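Local atomic coordinates of uncharacterized protein (Staphylococcus aureus subsp. aureus, PDB entry 4H0A), a protein that is of unknown function but belongs to the CAP family of cysteine-rich secretory proteins and joins a CAP domain to a CAP-associated N-terminal domain. Residues A272-Y277 with D293-R298; S208-T213 with Y316-L321; K47-L52 with V83-E88; E89-Y94 with F171-M176. One frame throughout, in Å; residues are numbered along the deposited sequence.

Contact 1. Residues A272-Y277 with D293-R298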
loop_
_atom_site.group_PDB
_atom_site.type_symbol
_atom_site.label_atom_id
_atom_site.label_comp_id
_atom_site.label_asym_id
_atom_site.label_seq_id
_atom_site.Cartn_x
_atom_site.Cartn_y
_atom_site.Cartn_z
ATOM N N ALA A 272 -9.880 -1.794 -18.569
ATOM C CA ALA A 272 -8.421 -1.751 -18.473
ATOM C C ALA A 272 -7.961 -2.612 -17.314
ATOM O O ALA A 272 -8.798 -3.123 -16.567
ATOM C CB ALA A 272 -7.946 -0.321 -18.300
ATOM N N GLN A 273 -6.642 -2.794 -17.166
ATOM C CA GLN A 273 -6.103 -3.648 -16.118
ATOM C C GLN A 273 -4.766 -3.142 -15.602
ATOM O O GLN A 273 -3.903 -2.774 -16.395
ATOM C CB GLN A 273 -5.929 -5.066 -16.674
ATOM C CG GLN A 273 -5.443 -6.101 -15.663
ATOM C CD GLN A 273 -5.287 -7.474 -16.269
ATOM O OE1 GLN A 273 -5.460 -7.689 -17.476
ATOM N NE2 GLN A 273 -4.924 -8.434 -15.435
ATOM N N ASN A 274 -4.586 -3.185 -14.275
ATOM C CA ASN A 274 -3.334 -2.852 -13.612
ATOM C C ASN A 274 -2.795 -4.126 -13.025
ATOM O O ASN A 274 -3.565 -4.890 -12.439
ATOM C CB ASN A 274 -3.537 -1.788 -12.535
ATOM C CG ASN A 274 -3.633 -0.386 -13.060
ATOM O OD1 ASN A 274 -3.608 -0.152 -14.259
ATOM N ND2 ASN A 274 -3.788 0.580 -12.171
ATOM N N VAL A 275 -1.495 -4.385 -13.201
ATOM C CA VAL A 275 -0.852 -5.595 -12.689
ATOM C C VAL A 275 0.449 -5.210 -11.985
ATOM O O VAL A 275 1.087 -4.225 -12.362
ATOM C CB VAL A 275 -0.593 -6.637 -13.819
ATOM C CG1 VAL A 275 -0.015 -7.932 -13.253
ATOM C CG2 VAL A 275 -1.866 -6.926 -14.606
ATOM N N GLY A 276 0.816 -5.990 -10.971
ATOM C CA GLY A 276 2.045 -5.818 -10.208
ATOM C C GLY A 276 2.652 -7.156 -9.841
ATOM O O GLY A 276 1.903 -8.090 -9.551
ATOM N N TYR A 277 4.005 -7.269 -9.854
ATOM C CA TYR A 277 4.721 -8.513 -9.528
ATOM C C TYR A 277 5.707 -8.348 -8.349
ATOM O O TYR A 277 6.375 -7.327 -8.228
ATOM C CB TYR A 277 5.489 -9.021 -10.767
ATOM C CG TYR A 277 6.308 -10.269 -10.501
ATOM C CD1 TYR A 277 5.703 -11.441 -10.059
ATOM C CD2 TYR A 277 7.693 -10.262 -10.632
ATOM C CE1 TYR A 277 6.453 -12.583 -9.773
ATOM C CE2 TYR A 277 8.453 -11.399 -10.360
ATOM C CZ TYR A 277 7.828 -12.559 -9.924
ATOM O OH TYR A 277 8.551 -13.700 -9.647
ATOM N N ASP A 293 2.062 6.828 -15.000
ATOM C CA ASP A 293 0.964 7.588 -15.616
ATOM C C ASP A 293 -0.162 6.696 -16.147
ATOM O O ASP A 293 -1.337 6.972 -15.887
ATOM C CB ASP A 293 1.494 8.458 -16.770
ATOM C CG ASP A 293 0.414 9.275 -17.460
ATOM O OD1 ASP A 293 -0.236 10.102 -16.777
ATOM O OD2 ASP A 293 0.195 9.064 -18.676
ATOM N N ILE A 294 0.197 5.622 -16.864
ATOM C CA ILE A 294 -0.792 4.721 -17.456
ATOM C C ILE A 294 -1.589 4.004 -16.333
ATOM O O ILE A 294 -2.819 3.957 -16.405
ATOM C CB ILE A 294 -0.117 3.712 -18.429
ATOM C CG1 ILE A 294 0.617 4.425 -19.606
ATOM C CG2 ILE A 294 -1.125 2.700 -18.960
ATOM C CD1 ILE A 294 -0.259 5.290 -20.547
ATOM N N HIS A 295 -0.913 3.462 -15.305
ATOM C CA HIS A 295 -1.609 2.796 -14.194
ATOM C C HIS A 295 -2.378 3.822 -13.331
ATOM O O HIS A 295 -3.503 3.534 -12.926
ATOM C CB HIS A 295 -0.633 1.984 -13.332
ATOM C CG HIS A 295 0.009 0.839 -14.058
ATOM N ND1 HIS A 295 0.854 1.049 -15.132
ATOM C CD2 HIS A 295 -0.061 -0.490 -13.812
ATOM C CE1 HIS A 295 1.256 -0.154 -15.517
ATOM N NE2 HIS A 295 0.736 -1.110 -14.745
ATOM N N ARG A 296 -1.776 5.009 -13.070
ATOM C CA ARG A 296 -2.413 6.076 -12.287
ATOM C C ARG A 296 -3.716 6.527 -12.946
ATOM O O ARG A 296 -4.719 6.684 -12.252
ATOM C CB ARG A 296 -1.465 7.281 -12.151
ATOM C CG ARG A 296 -1.928 8.357 -11.154
ATOM C CD ARG A 296 -1.842 9.776 -11.708
ATOM N NE ARG A 296 -0.626 10.014 -12.493
ATOM C CZ ARG A 296 0.586 10.251 -11.996
ATOM N NH1 ARG A 296 0.780 10.294 -10.680
ATOM N NH2 ARG A 296 1.616 10.448 -12.810
ATOM N N SER A 297 -3.698 6.757 -14.277
ATOM C CA SER A 297 -4.884 7.197 -15.027
ATOM C C SER A 297 -6.036 6.192 -14.918
ATOM O O SER A 297 -7.187 6.613 -14.883
ATOM C CB SER A 297 -4.549 7.475 -16.497
ATOM O OG SER A 297 -4.306 6.307 -17.263
ATOM N N ARG A 298 -5.736 4.886 -14.811
ATOM C CA ARG A 298 -6.776 3.865 -14.646
ATOM C C ARG A 298 -7.365 3.912 -13.232
ATOM O O ARG A 298 -8.587 3.882 -13.091
ATOM C CB ARG A 298 -6.234 2.456 -14.943
ATOM C CG ARG A 298 -5.944 2.232 -16.424
ATOM C CD ARG A 298 -4.888 1.170 -16.632
ATOM N NE ARG A 298 -4.534 1.003 -18.040
ATOM C CZ ARG A 298 -3.499 0.293 -18.487
ATOM N NH1 ARG A 298 -2.689 -0.334 -17.632
ATOM N NH2 ARG A 298 -3.252 0.217 -19.789
HETATM O O HOH W 1 -0.574 -3.287 -15.847
#
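Asn274 and Arg298 both turn CG anti to their own carbonyl carbon, beside the backbone N (chi1 -80° and -71°). The amide of Asn274 touches both Arg298 and His295, and its two ends are used differently. ND2 donates to the backbone oxygen of His295 (Asn274 ND2 to His295 O, 3.1 Å), with the acceptor close to the amide plane. OD1 lies at the edge of the Arg298 guanidinium, in its plane, where Arg298 NH1 to Asn274 OD1 is a straight but weak bond of 3.5 Å. Helix 293-299 packs here on strand 270-277, a neighbour of 315-322 in the central sheet of the alpha-beta-alpha sandwich of the CAP fold. On one face of the guanidinium Ile294 CG2 covers the centre; Gln273 N lies over the other, offset toward the rim. Lower on the arginine chain, Arg298 CG packs on Ala272 CB at 3.7 Å. The side chains of His295 and Asn274 slide past each other in opposite directions, ring and amide planes 35° apart, with His295 CD2 3.6 Å from Asn274 OD1. A water joins His295 NE2 (2.8 Å) to Val275 N and Gln273 O through weak bonds, while ND1 of the histidine is held by Ser292 OG.

Contact 2. Residues S208-T213 with Y316-L321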
loop_
_atom_site.group_PDB
_atom_site.type_symbol
_atom_site.label_atom_id
_atom_site.label_comp_id
_atom_site.label_asym_id
_atom_site.label_seq_id
_atom_site.Cartn_x
_atom_site.Cartn_y
_atom_site.Cartn_z
ATOM N N SER A 208 -7.815 -5.306 0.909
ATOM C CA SER A 208 -7.023 -4.079 1.136
ATOM C C SER A 208 -6.729 -3.354 -0.181
ATOM O O SER A 208 -6.754 -2.125 -0.210
ATOM C CB SER A 208 -5.707 -4.411 1.822
ATOM O OG SER A 208 -5.963 -4.874 3.134
ATOM N N LEU A 209 -6.466 -4.115 -1.273
ATOM C CA LEU A 209 -6.234 -3.536 -2.600
ATOM C C LEU A 209 -7.464 -2.716 -3.018
ATOM O O LEU A 209 -7.315 -1.588 -3.459
ATOM C CB LEU A 209 -5.927 -4.637 -3.640
ATOM C CG LEU A 209 -5.777 -4.174 -5.109
ATOM C CD1 LEU A 209 -4.528 -3.331 -5.280
ATOM C CD2 LEU A 209 -5.744 -5.366 -6.045
ATOM N N TYR A 210 -8.674 -3.268 -2.847
ATOM C CA TYR A 210 -9.912 -2.547 -3.168
ATOM C C TYR A 210 -10.067 -1.305 -2.313
ATOM O O TYR A 210 -10.405 -0.231 -2.819
ATOM C CB TYR A 210 -11.157 -3.438 -2.929
ATOM C CG TYR A 210 -11.308 -4.667 -3.804
ATOM C CD1 TYR A 210 -11.013 -4.625 -5.167
ATOM C CD2 TYR A 210 -11.893 -5.829 -3.303
ATOM C CE1 TYR A 210 -11.234 -5.727 -5.993
ATOM C CE2 TYR A 210 -12.153 -6.925 -4.128
ATOM C CZ TYR A 210 -11.825 -6.868 -5.475
ATOM O OH TYR A 210 -12.014 -7.960 -6.295
ATOM N N GLU A 211 -9.866 -1.459 -0.998
ATOM C CA GLU A 211 -10.049 -0.353 -0.049
ATOM C C GLU A 211 -9.057 0.776 -0.279
ATOM O O GLU A 211 -9.470 1.925 -0.299
ATOM C CB GLU A 211 -9.907 -0.847 1.395
ATOM C CG GLU A 211 -11.087 -1.690 1.846
ATOM C CD GLU A 211 -10.917 -2.340 3.203
ATOM O OE1 GLU A 211 -9.783 -2.364 3.734
ATOM O OE2 GLU A 211 -11.939 -2.815 3.746
ATOM N N VAL A 212 -7.760 0.456 -0.450
ATOM C CA VAL A 212 -6.754 1.501 -0.656
ATOM C C VAL A 212 -6.984 2.182 -2.015
ATOM O O VAL A 212 -6.805 3.398 -2.121
ATOM C CB VAL A 212 -5.308 0.985 -0.504
ATOM C CG1 VAL A 212 -4.312 2.100 -0.865
ATOM C CG2 VAL A 212 -5.062 0.505 0.923
ATOM N N THR A 213 -7.421 1.428 -3.040
ATOM C CA THR A 213 -7.748 2.027 -4.345
ATOM C C THR A 213 -8.845 3.071 -4.164
ATOM O O THR A 213 -8.739 4.166 -4.711
ATOM C CB THR A 213 -8.186 0.951 -5.348
ATOM O OG1 THR A 213 -7.050 0.158 -5.675
ATOM C CG2 THR A 213 -8.817 1.545 -6.626
ATOM N N TYR A 316 -0.467 -9.183 -8.149
ATOM C CA TYR A 316 -1.634 -8.357 -7.867
ATOM C C TYR A 316 -2.254 -7.954 -9.187
ATOM O O TYR A 316 -1.549 -7.396 -10.008
ATOM C CB TYR A 316 -1.227 -7.103 -7.085
ATOM C CG TYR A 316 -0.977 -7.321 -5.610
ATOM C CD1 TYR A 316 0.251 -7.790 -5.153
ATOM C CD2 TYR A 316 -1.912 -6.928 -4.663
ATOM C CE1 TYR A 316 0.515 -7.918 -3.790
ATOM C CE2 TYR A 316 -1.662 -7.050 -3.299
ATOM C CZ TYR A 316 -0.445 -7.542 -2.865
ATOM O OH TYR A 316 -0.223 -7.642 -1.512
ATOM N N SER A 317 -3.543 -8.218 -9.406
ATOM C CA SER A 317 -4.235 -7.835 -10.643
ATOM C C SER A 317 -5.523 -7.111 -10.299
ATOM O O SER A 317 -6.242 -7.580 -9.423
ATOM C CB SER A 317 -4.538 -9.067 -11.486
ATOM O OG SER A 317 -5.429 -8.762 -12.546
ATOM N N LEU A 318 -5.824 -5.983 -10.977
ATOM C CA LEU A 318 -7.060 -5.231 -10.743
ATOM C C LEU A 318 -7.636 -4.789 -12.074
ATOM O O LEU A 318 -7.015 -3.994 -12.780
ATOM C CB LEU A 318 -6.801 -4.017 -9.831
ATOM C CG LEU A 318 -8.038 -3.293 -9.266
ATOM C CD1 LEU A 318 -8.918 -4.242 -8.417
ATOM C CD2 LEU A 318 -7.625 -2.102 -8.422
ATOM N N ILE A 319 -8.814 -5.327 -12.429
ATOM C CA ILE A 319 -9.515 -5.000 -13.670
ATOM C C ILE A 319 -10.513 -3.900 -13.361
ATOM O O ILE A 319 -11.199 -3.983 -12.347
ATOM C CB ILE A 319 -10.205 -6.255 -14.263
ATOM C CG1 ILE A 319 -9.147 -7.328 -14.610
ATOM C CG2 ILE A 319 -11.043 -5.887 -15.504
ATOM C CD1 ILE A 319 -9.691 -8.653 -14.967
ATOM N N PHE A 320 -10.604 -2.887 -14.234
ATOM C CA PHE A 320 -11.545 -1.767 -14.104
ATOM C C PHE A 320 -12.578 -1.854 -15.190
ATOM O O PHE A 320 -12.276 -2.346 -16.275
ATOM C CB PHE A 320 -10.825 -0.415 -14.219
ATOM C CG PHE A 320 -9.610 -0.285 -13.348
ATOM C CD1 PHE A 320 -8.374 -0.743 -13.781
ATOM C CD2 PHE A 320 -9.707 0.250 -12.073
ATOM C CE1 PHE A 320 -7.260 -0.655 -12.964
ATOM C CE2 PHE A 320 -8.588 0.351 -11.261
ATOM C CZ PHE A 320 -7.370 -0.095 -11.715
ATOM N N LEU A 321 -13.780 -1.328 -14.934
ATOM C CA LEU A 321 -14.849 -1.373 -15.921
ATOM C C LEU A 321 -15.778 -0.177 -15.836
ATOM O O LEU A 321 -16.123 0.280 -14.744
ATOM C CB LEU A 321 -15.665 -2.649 -15.684
ATOM C CG LEU A 321 -16.459 -3.187 -16.865
ATOM C CD1 LEU A 321 -15.552 -3.958 -17.818
ATOM C CD2 LEU A 321 -17.608 -4.060 -16.385
#
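Tyr316 opens the strand's side of the contact by offering the edge of its ring to Leu209: CD2 of the tyrosine lies 4.4 Å from CD2 of the leucine, near the ring plane. The hydroxyl of Tyr316 continues to Gln205, one turn earlier on the same helix. Ser317 turns its side chain away, toward Gln273 on the neighbouring strand, and meets the helix through its backbone, with Ser317 O 4.1 Å from Leu209 CD2. Leu318 carries the centre. This is a helix lying across the central sheet of the alpha-beta-alpha sandwich of the CAP fold, the axes of 208-213 and 316-321 crossing at -54°. Leu318 CG lies anti to the backbone N (chi1 -168°); from it, chi2 directs CD1 and CD2 to different helix residues. CD1 sits at the edge of the Tyr210 ring, 3.7 Å from CE1, and also touches Leu209 CD2, the two leucines sliding past each other in opposite directions. CD2 meets Thr213 tip to tip, 3.6 Å from OG1. That hydroxyl belongs to a buried residue and has a partner: Thr213 OG1 donates to Leu209 O at 2.8 Å, and Thr213 N reaches the same oxygen from the opposite face of its carbonyl plane.

Contact 3. Residues K47-L52 with V83-E88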
loop_
_atom_site.group_PDB
_atom_site.type_symbol
_atom_site.label_atom_id
_atom_site.label_comp_id
_atom_site.label_asym_id
_atom_site.label_seq_id
_atom_site.Cartn_x
_atom_site.Cartn_y
_atom_site.Cartn_z
ATOM N N LYS A 47 2.893 0.729 21.059
ATOM C CA LYS A 47 1.827 0.531 22.048
ATOM C C LYS A 47 1.103 -0.774 21.802
ATOM O O LYS A 47 1.179 -1.334 20.708
ATOM C CB LYS A 47 0.816 1.681 22.011
ATOM C CG LYS A 47 1.398 3.018 22.428
ATOM C CD LYS A 47 0.303 4.068 22.550
ATOM C CE LYS A 47 0.791 5.348 23.177
ATOM N NZ LYS A 47 -0.220 6.430 23.059
ATOM N N ASP A 48 0.376 -1.252 22.817
ATOM C CA ASP A 48 -0.410 -2.476 22.695
ATOM C C ASP A 48 -1.632 -2.181 21.843
ATOM O O ASP A 48 -2.172 -1.077 21.915
ATOM C CB ASP A 48 -0.813 -3.005 24.078
ATOM C CG ASP A 48 -1.418 -4.393 24.028
ATOM O OD1 ASP A 48 -2.621 -4.508 23.699
ATOM O OD2 ASP A 48 -0.686 -5.366 24.298
ATOM N N ILE A 49 -2.075 -3.164 21.038
ATOM C CA ILE A 49 -3.237 -2.996 20.157
ATOM C C ILE A 49 -4.526 -2.635 20.943
ATOM O O ILE A 49 -5.377 -1.934 20.398
ATOM C CB ILE A 49 -3.447 -4.238 19.250
ATOM C CG1 ILE A 49 -4.459 -3.958 18.113
ATOM C CG2 ILE A 49 -3.855 -5.503 20.040
ATOM C CD1 ILE A 49 -4.172 -2.735 17.243
ATOM N N LYS A 50 -4.626 -3.035 22.231
ATOM C CA LYS A 50 -5.778 -2.708 23.095
ATOM C C LYS A 50 -6.004 -1.184 23.231
ATOM O O LYS A 50 -7.129 -0.766 23.495
ATOM C CB LYS A 50 -5.602 -3.315 24.493
ATOM C CG LYS A 50 -5.758 -4.836 24.547
ATOM C CD LYS A 50 -5.347 -5.384 25.926
ATOM C CE LYS A 50 -4.531 -6.647 25.870
ATOM N NZ LYS A 50 -3.790 -6.884 27.138
ATOM N N VAL A 51 -4.952 -0.365 23.033
ATOM C CA VAL A 51 -5.055 1.095 23.087
ATOM C C VAL A 51 -5.997 1.607 21.976
ATOM O O VAL A 51 -6.774 2.527 22.227
ATOM C CB VAL A 51 -3.654 1.762 23.000
ATOM C CG1 VAL A 51 -3.767 3.276 22.815
ATOM C CG2 VAL A 51 -2.827 1.433 24.238
ATOM N N LEU A 52 -5.939 1.026 20.771
ATOM C CA LEU A 52 -6.815 1.449 19.667
ATOM C C LEU A 52 -8.204 0.864 19.805
ATOM O O LEU A 52 -9.182 1.544 19.493
ATOM C CB LEU A 52 -6.240 1.043 18.311
ATOM C CG LEU A 52 -4.829 1.504 17.995
ATOM C CD1 LEU A 52 -4.497 1.171 16.565
ATOM C CD2 LEU A 52 -4.651 3.016 18.228
ATOM N N VAL A 83 -3.312 -1.309 10.655
ATOM C CA VAL A 83 -2.422 -1.386 11.811
ATOM C C VAL A 83 -1.831 -2.786 11.888
ATOM O O VAL A 83 -2.592 -3.731 12.054
ATOM C CB VAL A 83 -3.220 -1.034 13.096
ATOM C CG1 VAL A 83 -2.331 -1.102 14.332
ATOM C CG2 VAL A 83 -3.892 0.341 12.965
ATOM N N SER A 84 -0.497 -2.921 11.801
ATOM C CA SER A 84 0.163 -4.231 11.911
ATOM C C SER A 84 0.706 -4.416 13.302
ATOM O O SER A 84 1.269 -3.474 13.864
ATOM C CB SER A 84 1.302 -4.363 10.905
ATOM O OG SER A 84 0.889 -3.952 9.614
ATOM N N THR A 85 0.597 -5.631 13.833
ATOM C CA THR A 85 1.074 -5.946 15.167
ATOM C C THR A 85 1.909 -7.221 15.166
ATOM O O THR A 85 1.792 -8.053 14.271
ATOM C CB THR A 85 -0.116 -6.122 16.145
ATOM O OG1 THR A 85 -0.776 -7.341 15.832
ATOM C CG2 THR A 85 -1.121 -4.964 16.095
ATOM N N LYS A 86 2.743 -7.356 16.181
ATOM C CA LYS A 86 3.547 -8.545 16.440
ATOM C C LYS A 86 3.538 -8.723 17.932
ATOM O O LYS A 86 3.954 -7.804 18.635
ATOM C CB LYS A 86 4.970 -8.417 15.884
ATOM C CG LYS A 86 5.774 -9.732 16.010
ATOM C CD LYS A 86 6.407 -10.125 14.690
ATOM C CE LYS A 86 7.287 -11.337 14.798
ATOM N NZ LYS A 86 7.939 -11.652 13.501
ATOM N N ARG A 87 2.960 -9.837 18.420
ATOM C CA ARG A 87 2.791 -10.134 19.847
ATOM C C ARG A 87 1.921 -9.040 20.501
ATOM O O ARG A 87 2.224 -8.577 21.597
ATOM C CB ARG A 87 4.154 -10.291 20.552
ATOM C CG ARG A 87 5.023 -11.378 19.922
ATOM C CD ARG A 87 6.337 -11.580 20.663
ATOM N NE ARG A 87 7.459 -11.828 19.752
ATOM C CZ ARG A 87 8.122 -10.895 19.065
ATOM N NH1 ARG A 87 7.781 -9.611 19.164
ATOM N NH2 ARG A 87 9.127 -11.238 18.266
ATOM N N GLU A 88 0.872 -8.591 19.771
ATOM C CA GLU A 88 -0.081 -7.556 20.184
ATOM C C GLU A 88 0.538 -6.147 20.265
ATOM O O GLU A 88 -0.194 -5.217 20.588
ATOM C CB GLU A 88 -0.763 -7.907 21.527
ATOM C CG GLU A 88 -1.394 -9.290 21.545
ATOM C CD GLU A 88 -2.154 -9.633 22.811
ATOM O OE1 GLU A 88 -2.142 -8.817 23.763
ATOM O OE2 GLU A 88 -2.758 -10.731 22.852
HETATM O O HOH W 2 -1.102 -7.496 25.861
#
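Ile49 N donates to Glu88 O (2.8 Å), nearly along the C=O axis, tying the approach to helix 50-56 to the turn between strands 79-86 and 89-96. In that turn Arg87 and Glu88 both have left-handed backbone angles, as in the type I' turn of a two-residue beta hairpin. Asp48 CA adds a CA-H...O contact to Glu88 O. Asp48 also closes an Asx turn, its OD1 taking Lys50 N at 2.9 Å on the anti side of the carboxylate, a capping bond in the turn that leads into the helix. Beneath, Ile49 holds CG1 anti to its backbone N (chi1 -167°), and CD1 beyond it packs on Val83 CG1 (3.8 Å) and Thr85 CG2, while Leu52 and Val83 meet tip to tip, CD1 to CG2, at 3.7 Å. At the outer edge the carboxylates of Asp48 and Glu88 lie side by side, their planes 84° apart, with OD2 and OE1 separated by 3.8 Å. One water donates to both, at 2.7 Å from Asp48 OD2 and from Glu88 OE1, and accepts from Lys50 NZ. Lys50 NZ stays 4.2 Å from Glu88 OE1, beyond a salt bridge, so the water and the nearby positive charge probably offset the repulsion between the two acids.

Contact 4. Residues E89-Y94 with F171-M176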
loop_
_atom_site.group_PDB
_atom_site.type_symbol
_atom_site.label_atom_id
_atom_site.label_comp_id
_atom_site.label_asym_id
_atom_site.label_seq_id
_atom_site.Cartn_x
_atom_site.Cartn_y
_atom_site.Cartn_z
ATOM N N GLU A 89 1.827 -5.957 19.910
ATOM C CA GLU A 89 2.460 -4.630 19.904
ATOM C C GLU A 89 2.309 -4.041 18.529
ATOM O O GLU A 89 2.631 -4.716 17.560
ATOM C CB GLU A 89 3.957 -4.731 20.264
ATOM C CG GLU A 89 4.633 -3.378 20.432
ATOM C CD GLU A 89 6.111 -3.445 20.770
ATOM O OE1 GLU A 89 6.838 -4.234 20.123
ATOM O OE2 GLU A 89 6.551 -2.675 21.652
ATOM N N ILE A 90 1.899 -2.772 18.426
ATOM C CA ILE A 90 1.772 -2.116 17.131
ATOM C C ILE A 90 3.174 -1.860 16.567
ATOM O O ILE A 90 3.992 -1.222 17.238
ATOM C CB ILE A 90 0.964 -0.806 17.256
ATOM C CG1 ILE A 90 -0.492 -1.103 17.727
ATOM C CG2 ILE A 90 0.961 -0.029 15.913
ATOM C CD1 ILE A 90 -1.252 0.164 18.237
ATOM N N VAL A 91 3.460 -2.370 15.354
ATOM C CA VAL A 91 4.765 -2.160 14.699
ATOM C C VAL A 91 4.624 -1.298 13.437
ATOM O O VAL A 91 5.640 -0.890 12.877
ATOM C CB VAL A 91 5.480 -3.490 14.364
ATOM C CG1 VAL A 91 5.803 -4.273 15.636
ATOM C CG2 VAL A 91 4.666 -4.346 13.397
ATOM N N SER A 92 3.391 -1.051 12.964
ATOM C CA SER A 92 3.188 -0.262 11.762
ATOM C C SER A 92 1.781 0.259 11.685
ATOM O O SER A 92 0.856 -0.432 12.118
ATOM C CB SER A 92 3.463 -1.117 10.532
ATOM O OG SER A 92 3.242 -0.396 9.336
ATOM N N VAL A 93 1.615 1.465 11.113
ATOM C CA VAL A 93 0.298 2.056 10.885
ATOM C C VAL A 93 0.304 2.751 9.542
ATOM O O VAL A 93 1.003 3.751 9.390
ATOM C CB VAL A 93 -0.176 3.041 11.989
ATOM C CG1 VAL A 93 -1.586 3.569 11.667
ATOM C CG2 VAL A 93 -0.160 2.382 13.365
ATOM N N TYR A 94 -0.467 2.239 8.579
ATOM C CA TYR A 94 -0.687 2.914 7.301
ATOM C C TYR A 94 -1.914 3.795 7.531
ATOM O O TYR A 94 -2.912 3.275 8.017
ATOM C CB TYR A 94 -0.905 1.892 6.167
ATOM C CG TYR A 94 -1.417 2.536 4.898
ATOM C CD1 TYR A 94 -0.551 3.178 4.020
ATOM C CD2 TYR A 94 -2.782 2.594 4.629
ATOM C CE1 TYR A 94 -1.025 3.813 2.873
ATOM C CE2 TYR A 94 -3.267 3.247 3.501
ATOM C CZ TYR A 94 -2.386 3.856 2.627
ATOM O OH TYR A 94 -2.879 4.493 1.521
ATOM N N PHE A 171 3.744 4.904 9.402
ATOM C CA PHE A 171 4.746 4.952 10.468
ATOM C C PHE A 171 5.070 3.512 10.796
ATOM O O PHE A 171 4.133 2.720 10.936
ATOM C CB PHE A 171 4.243 5.714 11.692
ATOM C CG PHE A 171 4.196 7.210 11.497
ATOM C CD1 PHE A 171 3.047 7.827 11.031
ATOM C CD2 PHE A 171 5.279 8.009 11.852
ATOM C CE1 PHE A 171 2.989 9.214 10.897
ATOM C CE2 PHE A 171 5.218 9.393 11.717
ATOM C CZ PHE A 171 4.076 9.987 11.236
ATOM N N LEU A 172 6.354 3.141 10.894
ATOM C CA LEU A 172 6.698 1.745 11.173
ATOM C C LEU A 172 8.078 1.597 11.802
ATOM O O LEU A 172 8.908 2.501 11.728
ATOM C CB LEU A 172 6.602 0.879 9.893
ATOM C CG LEU A 172 7.705 0.998 8.808
ATOM C CD1 LEU A 172 7.376 0.094 7.629
ATOM C CD2 LEU A 172 7.870 2.440 8.308
ATOM N N THR A 173 8.307 0.438 12.432
ATOM C CA THR A 173 9.589 0.143 13.064
ATOM C C THR A 173 10.584 -0.350 12.030
ATOM O O THR A 173 10.201 -0.774 10.941
ATOM C CB THR A 173 9.430 -0.907 14.168
ATOM O OG1 THR A 173 9.039 -2.141 13.571
ATOM C CG2 THR A 173 8.424 -0.489 15.231
ATOM N N LYS A 174 11.862 -0.332 12.391
ATOM C CA LYS A 174 12.917 -0.853 11.528
ATOM C C LYS A 174 12.725 -2.367 11.201
ATOM O O LYS A 174 13.031 -2.783 10.083
ATOM C CB LYS A 174 14.296 -0.618 12.155
ATOM C CG LYS A 174 14.540 -1.262 13.514
ATOM C CD LYS A 174 15.865 -0.726 14.106
ATOM C CE LYS A 174 16.116 -1.220 15.507
ATOM N NZ LYS A 174 16.486 -2.654 15.543
ATOM N N GLU A 175 12.143 -3.164 12.114
ATOM C CA GLU A 175 11.962 -4.600 11.809
ATOM C C GLU A 175 10.841 -4.765 10.796
ATOM O O GLU A 175 11.001 -5.594 9.906
ATOM C CB GLU A 175 11.794 -5.554 13.020
ATOM C CG GLU A 175 11.407 -4.943 14.347
ATOM C CD GLU A 175 12.432 -4.075 15.053
ATOM O OE1 GLU A 175 13.588 -4.520 15.239
ATOM O OE2 GLU A 175 12.082 -2.919 15.382
HETATM N N MSE A 176 9.771 -3.925 10.827
HETATM C CA MSE A 176 8.743 -4.023 9.787
HETATM C C MSE A 176 9.337 -3.588 8.453
HETATM O O MSE A 176 9.074 -4.209 7.427
HETATM C CB MSE A 176 7.501 -3.154 10.116
HETATM C CG MSE A 176 6.392 -3.264 9.077
HETATM SE SE MSE A 176 5.400 -4.905 9.340
HETATM C CE MSE A 176 6.059 -5.964 8.003
#
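Val93 and Phe171 form an antiparallel hydrogen-bonded pair with both side chains on one face of the sheet, where the phenyl ring of Phe171 extends beyond strand 89-94 and touches Ala155 of strand 153-159. Val41, from a loop, touches both residues on that face. The setting is a seven-stranded antiparallel sheet in the CAP-associated N-terminal domain, at the seam between the middle strand, 89-96, and strand 166-172. Val93 N reaches Phe171 O at 2.8 Å, and Phe171 N returns to Val93 O at 3.0 Å. One step on, Ser92 and Leu172 make the non-hydrogen-bonded pair on the other face. Their CA atoms approach to 4.1 Å, and Ser92 OG packs on Leu172 CB at 3.6 Å. The Leu172 side chain also touches Tyr154 and Gln156 of strand 153-159. Val91 and Ser92 together face Ser84 in a classic beta bulge on the other side of strand 89-96. Val91 O still takes Thr173 N at 3.0 Å, the last backbone bond of the seam before strand 166-172 gives way to helix 174-180. Thr173 is the N-cap of that helix: with chi1 at 66°, its OG1 lies where it can accept a weak 3.4 Å bond from Met176 N. Met176, present as selenomethionine, touches strand 89-96 at two points. Its CG meets Ser92 CB at 3.9 Å, and its SE lies 4.2 Å from Val91 CG2, the Met176 and Val91 side chains crossing at about a right angle.

How the contacts relate
Along the chain contacts 3 and 4 come first, in the CAP-associated N-terminal domain; contacts 1 and 2 follow in the CAP domain, contact 1 nested in the loop closed by contact 2. Each pair shares a sheet and has centres 10 Å apart. Strands 79-86 and 89-96 join contacts 3 and 4, with Ser84 N and Ser92 O 2.9 Å apart. Strands 270-277 and 315-322 join contacts 1 and 2, which fasten two helices to neighbouring strands. Contacts 1 and 3 are the farthest apart, centres about 33 Å. One point where the domains touch is Val212 CG1 on Tyr94 OH, 3.7 Å, linking contacts 2 and 4; Glu211 on the same helix also pairs with Lys75 and Arg61.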